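Local coordinates for protein putative oxidoreductase FAD-binding subunit (Sulfolobus tokodaii, PDB 4ZOH) that binds flavin-adenine dinucleotide and probably passes electrons as the FAD-binding subunit of a molybdopterin-dependent oxidoreductase complex, at residues V191-K196 against R270-A275; E203-G208 against G221-L226. All coordinates share one frame; numbering follows the deposited sequence.

How the interactions relate
Interactions 1 and 2 lie on neighbouring antiparallel strands, 189-198 and 201-210, of the four-stranded sheet in the CO dehydrogenase flavoprotein C-terminal domain, and their centres are about 10 Å apart. Probable backbone hydrogen bonds join the two strands directly: Leu-194 O to Arg-206 N at 2.6 Å and Ala-192 O to Gly-208 N at 2.8 Å. Val-191 meets Ile-207 and Leu-195 meets Val-205, making one apolar surface on which both helices rest. Along the chain, interaction 2 is nested within the loop closed by interaction 1. Neither contact includes flavin; the dinucleotide pocket draws its residues from positions between 28 and 186.

Interaction 1 (V191-K196 against R270-A275); sequences VALLLK and RAIITA
Leu-193 is the main bump here, reaching from strand 191-196 into the small-residue face of helix 270-275. The helix crosses the strand at -41°, with the segment axes 8.4 Å apart at their closest. Ala-271 and Ala-275, one turn apart, form a shallow hollow in which the leucine settles. Its stem lies against the first of them, Leu-193 CB standing 3.9 Å from Ala-271 CB, while the forked end divides the work. One branch, Leu-193 CD1, presses on Ile-272 CG1 at 3.5 Å, the closest approach in the contact; the other, Leu-193 CD2, reaches Ala-275 CB at 3.7 Å. With CG swung anti to the backbone N (chi1 -168°), the fork can spread along the helix and touch both residues. Ile-272 meets it obliquely, offering the CG1 methylene as a side wall to the hollow.

At the two ends the fit is looser. Val-191 brings CG1 to 4.4 Å from Ala-271 CB, and Leu-195 CD2 comes within 4.5 Å of Ala-275 CB. Thus each alanine methyl touches both the central leucine and a flanking strand residue, and Val-191, Leu-193 and Leu-195 form a row of alternate residues on one side of the strand. Beyond the two ends of the helical segment, Leu-267 packs on Val-191 and Leu-276 on Leu-195, continuing the apolar contact along helix 257-276.

On another side of the helix, Thr-274 OG1 hydrogen-bonds to Arg-270 O, and Arg-270 NH2 pairs with an acidic side chain of another protein chain. The contact with strand 191-196 is made by buried hydrocarbon alone, so its hold rests on close fit and exclusion of water; a polar tie to the sheet comes from next door, where Lys-173 NZ of strand 173-179 hydrogen-bonds Ala-275 O.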
loop_
_atom_site.group_PDB
_atom_site.type_symbol
_atom_site.label_atom_id
_atom_site.label_comp_id
_atom_site.label_asym_id
_atom_site.label_seq_id
_atom_site.Cartn_x
_atom_site.Cartn_y
_atom_site.Cartn_z
ATOM N N VAL B 191 -11.480 -37.472 35.440
ATOM C CA VAL B 191 -11.636 -38.838 35.995
ATOM C C VAL B 191 -11.951 -39.841 34.869
ATOM O O VAL B 191 -12.957 -39.680 34.129
ATOM C CB VAL B 191 -12.700 -38.949 37.124
ATOM C CG1 VAL B 191 -12.674 -40.371 37.754
ATOM C CG2 VAL B 191 -12.509 -37.893 38.207
ATOM N N ALA B 192 -11.036 -40.801 34.717
ATOM C CA ALA B 192 -11.169 -41.877 33.746
ATOM C C ALA B 192 -11.514 -43.211 34.399
ATOM O O ALA B 192 -10.752 -43.699 35.246
ATOM C CB ALA B 192 -9.896 -42.054 32.916
ATOM N N LEU B 193 -12.617 -43.804 33.960
ATOM C CA LEU B 193 -13.069 -45.042 34.579
ATOM C C LEU B 193 -13.136 -46.188 33.556
ATOM O O LEU B 193 -13.634 -46.003 32.431
ATOM C CB LEU B 193 -14.460 -44.845 35.212
ATOM C CG LEU B 193 -14.930 -45.993 36.162
ATOM C CD1 LEU B 193 -15.654 -45.430 37.375
ATOM C CD2 LEU B 193 -15.872 -46.913 35.394
ATOM N N LEU B 194 -12.645 -47.346 33.990
ATOM C CA LEU B 194 -12.930 -48.635 33.340
ATOM C C LEU B 194 -13.439 -49.661 34.364
ATOM O O LEU B 194 -12.879 -49.814 35.460
ATOM C CB LEU B 194 -11.686 -49.202 32.720
ATOM C CG LEU B 194 -11.379 -48.819 31.278
ATOM C CD1 LEU B 194 -9.904 -49.038 31.090
ATOM C CD2 LEU B 194 -12.192 -49.683 30.322
ATOM N N LEU B 195 -14.491 -50.376 33.987
ATOM C CA LEU B 195 -14.968 -51.489 34.815
ATOM C C LEU B 195 -15.620 -52.527 33.940
ATOM O O LEU B 195 -16.148 -52.218 32.824
ATOM C CB LEU B 195 -15.959 -50.994 35.892
ATOM C CG LEU B 195 -17.361 -50.536 35.442
ATOM C CD1 LEU B 195 -18.255 -51.738 35.178
ATOM C CD2 LEU B 195 -18.063 -49.657 36.475
ATOM N N LYS B 196 -15.645 -53.744 34.494
ATOM C CA LYS B 196 -16.321 -54.881 33.860
ATOM C C LYS B 196 -17.152 -55.639 34.891
ATOM O O LYS B 196 -16.713 -55.909 36.039
ATOM C CB LYS B 196 -15.301 -55.795 33.192
ATOM C CG LYS B 196 -15.865 -56.974 32.380
ATOM C CD LYS B 196 -14.694 -57.943 32.173
ATOM C CE LYS B 196 -15.018 -59.124 31.274
ATOM N NZ LYS B 196 -15.677 -58.661 30.030
ATOM N N ARG B 270 -20.136 -39.373 38.630
ATOM C CA ARG B 270 -20.642 -39.220 37.223
ATOM C C ARG B 270 -20.050 -40.372 36.359
ATOM O O ARG B 270 -20.759 -41.003 35.619
ATOM C CB ARG B 270 -20.227 -37.874 36.639
ATOM C CG ARG B 270 -21.055 -36.698 37.119
ATOM C CD ARG B 270 -20.371 -35.384 36.744
ATOM N NE ARG B 270 -21.362 -34.322 36.889
ATOM C CZ ARG B 270 -21.341 -33.121 36.308
ATOM N NH1 ARG B 270 -20.351 -32.749 35.483
ATOM N NH2 ARG B 270 -22.351 -32.293 36.549
ATOM N N ALA B 271 -18.785 -40.708 36.593
ATOM C CA ALA B 271 -18.066 -41.753 35.825
ATOM C C ALA B 271 -18.665 -43.160 36.027
ATOM O O ALA B 271 -19.026 -43.830 35.030
ATOM C CB ALA B 271 -16.600 -41.722 36.172
ATOM N N ILE B 272 -18.838 -43.571 37.298
ATOM C CA ILE B 272 -19.460 -44.865 37.626
ATOM C C ILE B 272 -20.840 -44.928 36.958
ATOM O O ILE B 272 -21.121 -45.835 36.164
ATOM C CB ILE B 272 -19.533 -45.055 39.166
ATOM C CG1 ILE B 272 -18.187 -44.853 39.791
ATOM C CG2 ILE B 272 -19.993 -46.438 39.565
ATOM C CD1 ILE B 272 -18.275 -44.631 41.281
ATOM N N ILE B 273 -21.665 -43.917 37.199
ATOM C CA ILE B 273 -23.045 -43.924 36.693
ATOM C C ILE B 273 -23.141 -43.885 35.167
ATOM O O ILE B 273 -24.028 -44.529 34.567
ATOM C CB ILE B 273 -23.926 -42.825 37.326
ATOM C CG1 ILE B 273 -24.232 -43.143 38.826
ATOM C CG2 ILE B 273 -25.226 -42.580 36.544
ATOM C CD1 ILE B 273 -24.906 -41.980 39.576
ATOM N N THR B 274 -22.263 -43.102 34.544
ATOM C CA THR B 274 -22.223 -43.062 33.091
ATOM C C THR B 274 -21.767 -44.418 32.527
ATOM O O THR B 274 -22.459 -44.962 31.702
ATOM C CB THR B 274 -21.324 -41.914 32.597
ATOM O OG1 THR B 274 -21.932 -40.688 32.990
ATOM C CG2 THR B 274 -21.154 -41.958 31.024
ATOM N N ALA B 275 -20.656 -44.971 33.019
ATOM C CA ALA B 275 -20.141 -46.262 32.520
ATOM C C ALA B 275 -21.227 -47.318 32.726
ATOM O O ALA B 275 -21.580 -48.002 31.765
ATOM C CB ALA B 275 -18.878 -46.663 33.225
#

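Interaction 2 (E203-G208 against G221-L226)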
loop_
_atom_site.group_PDB
_atom_site.type_symbol
_atom_site.label_atom_id
_atom_site.label_comp_id
_atom_site.label_asym_id
_atom_site.label_seq_id
_atom_site.Cartn_x
_atom_site.Cartn_y
_atom_site.Cartn_z
ATOM N N GLU B 203 -16.433 -57.054 38.688
ATOM C CA GLU B 203 -15.290 -57.950 38.460
ATOM C C GLU B 203 -13.906 -57.225 38.380
ATOM O O GLU B 203 -12.948 -57.623 39.033
ATOM C CB GLU B 203 -15.615 -58.828 37.218
ATOM C CG GLU B 203 -14.446 -59.609 36.676
ATOM C CD GLU B 203 -14.835 -60.653 35.657
ATOM O OE1 GLU B 203 -14.204 -61.714 35.704
ATOM O OE2 GLU B 203 -15.733 -60.452 34.794
ATOM N N ASP B 204 -13.802 -56.155 37.596
ATOM C CA ASP B 204 -12.566 -55.303 37.592
ATOM C C ASP B 204 -13.010 -53.837 37.607
ATOM O O ASP B 204 -14.092 -53.511 37.105
ATOM C CB ASP B 204 -11.754 -55.637 36.353
ATOM C CG ASP B 204 -10.363 -54.954 36.298
ATOM O OD1 ASP B 204 -9.764 -54.506 37.306
ATOM O OD2 ASP B 204 -9.834 -54.924 35.173
ATOM N N VAL B 205 -12.258 -52.983 38.284
ATOM C CA VAL B 205 -12.525 -51.547 38.212
ATOM C C VAL B 205 -11.204 -50.771 38.207
ATOM O O VAL B 205 -10.272 -51.148 38.892
ATOM C CB VAL B 205 -13.514 -51.061 39.278
ATOM C CG1 VAL B 205 -12.967 -51.341 40.680
ATOM C CG2 VAL B 205 -13.888 -49.589 39.057
ATOM N N ARG B 206 -11.103 -49.745 37.352
ATOM C CA ARG B 206 -9.892 -48.901 37.326
ATOM C C ARG B 206 -10.281 -47.448 37.232
ATOM O O ARG B 206 -11.123 -47.067 36.412
ATOM C CB ARG B 206 -8.987 -49.303 36.166
ATOM C CG ARG B 206 -8.506 -50.741 36.208
ATOM C CD ARG B 206 -8.837 -51.387 34.881
ATOM N NE ARG B 206 -8.175 -52.657 34.668
ATOM C CZ ARG B 206 -6.910 -52.845 34.302
ATOM N NH1 ARG B 206 -6.075 -51.831 34.073
ATOM N NH2 ARG B 206 -6.459 -54.085 34.153
ATOM N N ILE B 207 -9.706 -46.650 38.118
ATOM C CA ILE B 207 -10.038 -45.231 38.198
ATOM C C ILE B 207 -8.787 -44.346 38.141
ATOM O O ILE B 207 -7.872 -44.475 38.998
ATOM C CB ILE B 207 -10.885 -44.930 39.422
ATOM C CG1 ILE B 207 -12.128 -45.827 39.404
ATOM C CG2 ILE B 207 -11.276 -43.466 39.391
ATOM C CD1 ILE B 207 -13.085 -45.653 40.561
ATOM N N GLY B 208 -8.687 -43.509 37.091
ATOM C CA GLY B 208 -7.501 -42.622 36.983
ATOM C C GLY B 208 -7.852 -41.156 37.212
ATOM O O GLY B 208 -8.895 -40.677 36.762
ATOM N N GLY B 221 -8.616 -46.028 46.748
ATOM C CA GLY B 221 -9.680 -46.142 47.734
ATOM C C GLY B 221 -11.035 -46.298 47.088
ATOM O O GLY B 221 -11.928 -47.004 47.619
ATOM N N ALA B 222 -11.225 -45.628 45.955
ATOM C CA ALA B 222 -12.497 -45.769 45.263
ATOM C C ALA B 222 -12.567 -47.172 44.658
ATOM O O ALA B 222 -13.639 -47.828 44.638
ATOM C CB ALA B 222 -12.685 -44.678 44.215
ATOM N N GLU B 223 -11.412 -47.641 44.223
ATOM C CA GLU B 223 -11.289 -48.997 43.698
ATOM C C GLU B 223 -11.603 -50.127 44.701
ATOM O O GLU B 223 -12.494 -50.962 44.429
ATOM C CB GLU B 223 -9.934 -49.193 43.030
ATOM C CG GLU B 223 -9.921 -48.532 41.672
ATOM C CD GLU B 223 -8.530 -48.461 41.086
ATOM O OE1 GLU B 223 -7.676 -49.305 41.458
ATOM O OE2 GLU B 223 -8.311 -47.564 40.234
ATOM N N GLU B 224 -10.872 -50.160 45.820
ATOM C CA GLU B 224 -11.224 -50.959 47.010
ATOM C C GLU B 224 -12.725 -50.995 47.300
ATOM O O GLU B 224 -13.313 -52.033 47.361
ATOM C CB GLU B 224 -10.571 -50.335 48.205
ATOM C CG GLU B 224 -9.301 -50.994 48.666
ATOM C CD GLU B 224 -8.959 -50.429 50.019
ATOM O OE1 GLU B 224 -9.838 -50.438 50.900
ATOM O OE2 GLU B 224 -7.845 -49.916 50.187
ATOM N N GLU B 225 -13.359 -49.846 47.390
ATOM C CA GLU B 225 -14.797 -49.776 47.641
ATOM C C GLU B 225 -15.701 -50.473 46.617
ATOM O O GLU B 225 -16.826 -50.837 46.938
ATOM C CB GLU B 225 -15.189 -48.326 47.775
ATOM C CG GLU B 225 -15.935 -47.961 49.025
ATOM C CD GLU B 225 -15.636 -48.891 50.194
ATOM O OE1 GLU B 225 -14.505 -48.843 50.815
ATOM O OE2 GLU B 225 -16.588 -49.664 50.426
ATOM N N LEU B 226 -15.227 -50.682 45.389
ATOM C CA LEU B 226 -16.150 -51.168 44.377
ATOM C C LEU B 226 -15.805 -52.567 43.958
ATOM O O LEU B 226 -16.651 -53.277 43.464
ATOM C CB LEU B 226 -16.168 -50.265 43.115
ATOM C CG LEU B 226 -16.560 -48.795 43.182
ATOM C CD1 LEU B 226 -15.954 -48.027 41.990
ATOM C CD2 LEU B 226 -18.096 -48.669 43.215
#
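Strand 203-208 and helix 221-226 run nearly antiparallel, at 161°, with their axes 8.0 Å apart at closest and Val-205 opposite Glu-223. The Glu-223 side chain, extended beyond CG, carries its carboxylate to the strand backbone. There Glu-223 OE2 accepts a hydrogen bond from Ile-207 N at 2.7 Å; the donor meets the anti side of the carboxylate, 31° out of its plane. Arg-218 NE forms a salt bridge with the same oxygen, so a backbone amide and a guanidinium together hold this buried acid and would be expected to favour its ionised form. Beside this polar link, Ile-207 CD1 lodges between Ala-222 CB, at 3.8 Å, and Leu-226 CD1, at 4.0 Å. Leu-226 CD1 also meets Val-205 CG2 at 3.9 Å, its side chain crossing those of both strand residues at about a right angle. Elsewhere on the strand, Arg-206 NE reaches Asp-204 OD2 at 2.9 Å in a salt bridge, while Arg-206 NH1 hydrogen-bonds Ala-125 O and forms a salt bridge with Asp-127 OD2. Ala-222 and Leu-226 also touch helix 233-243, which packs beside helix 220-226, and Val-205 and Ile-207 pack against strand 189-198.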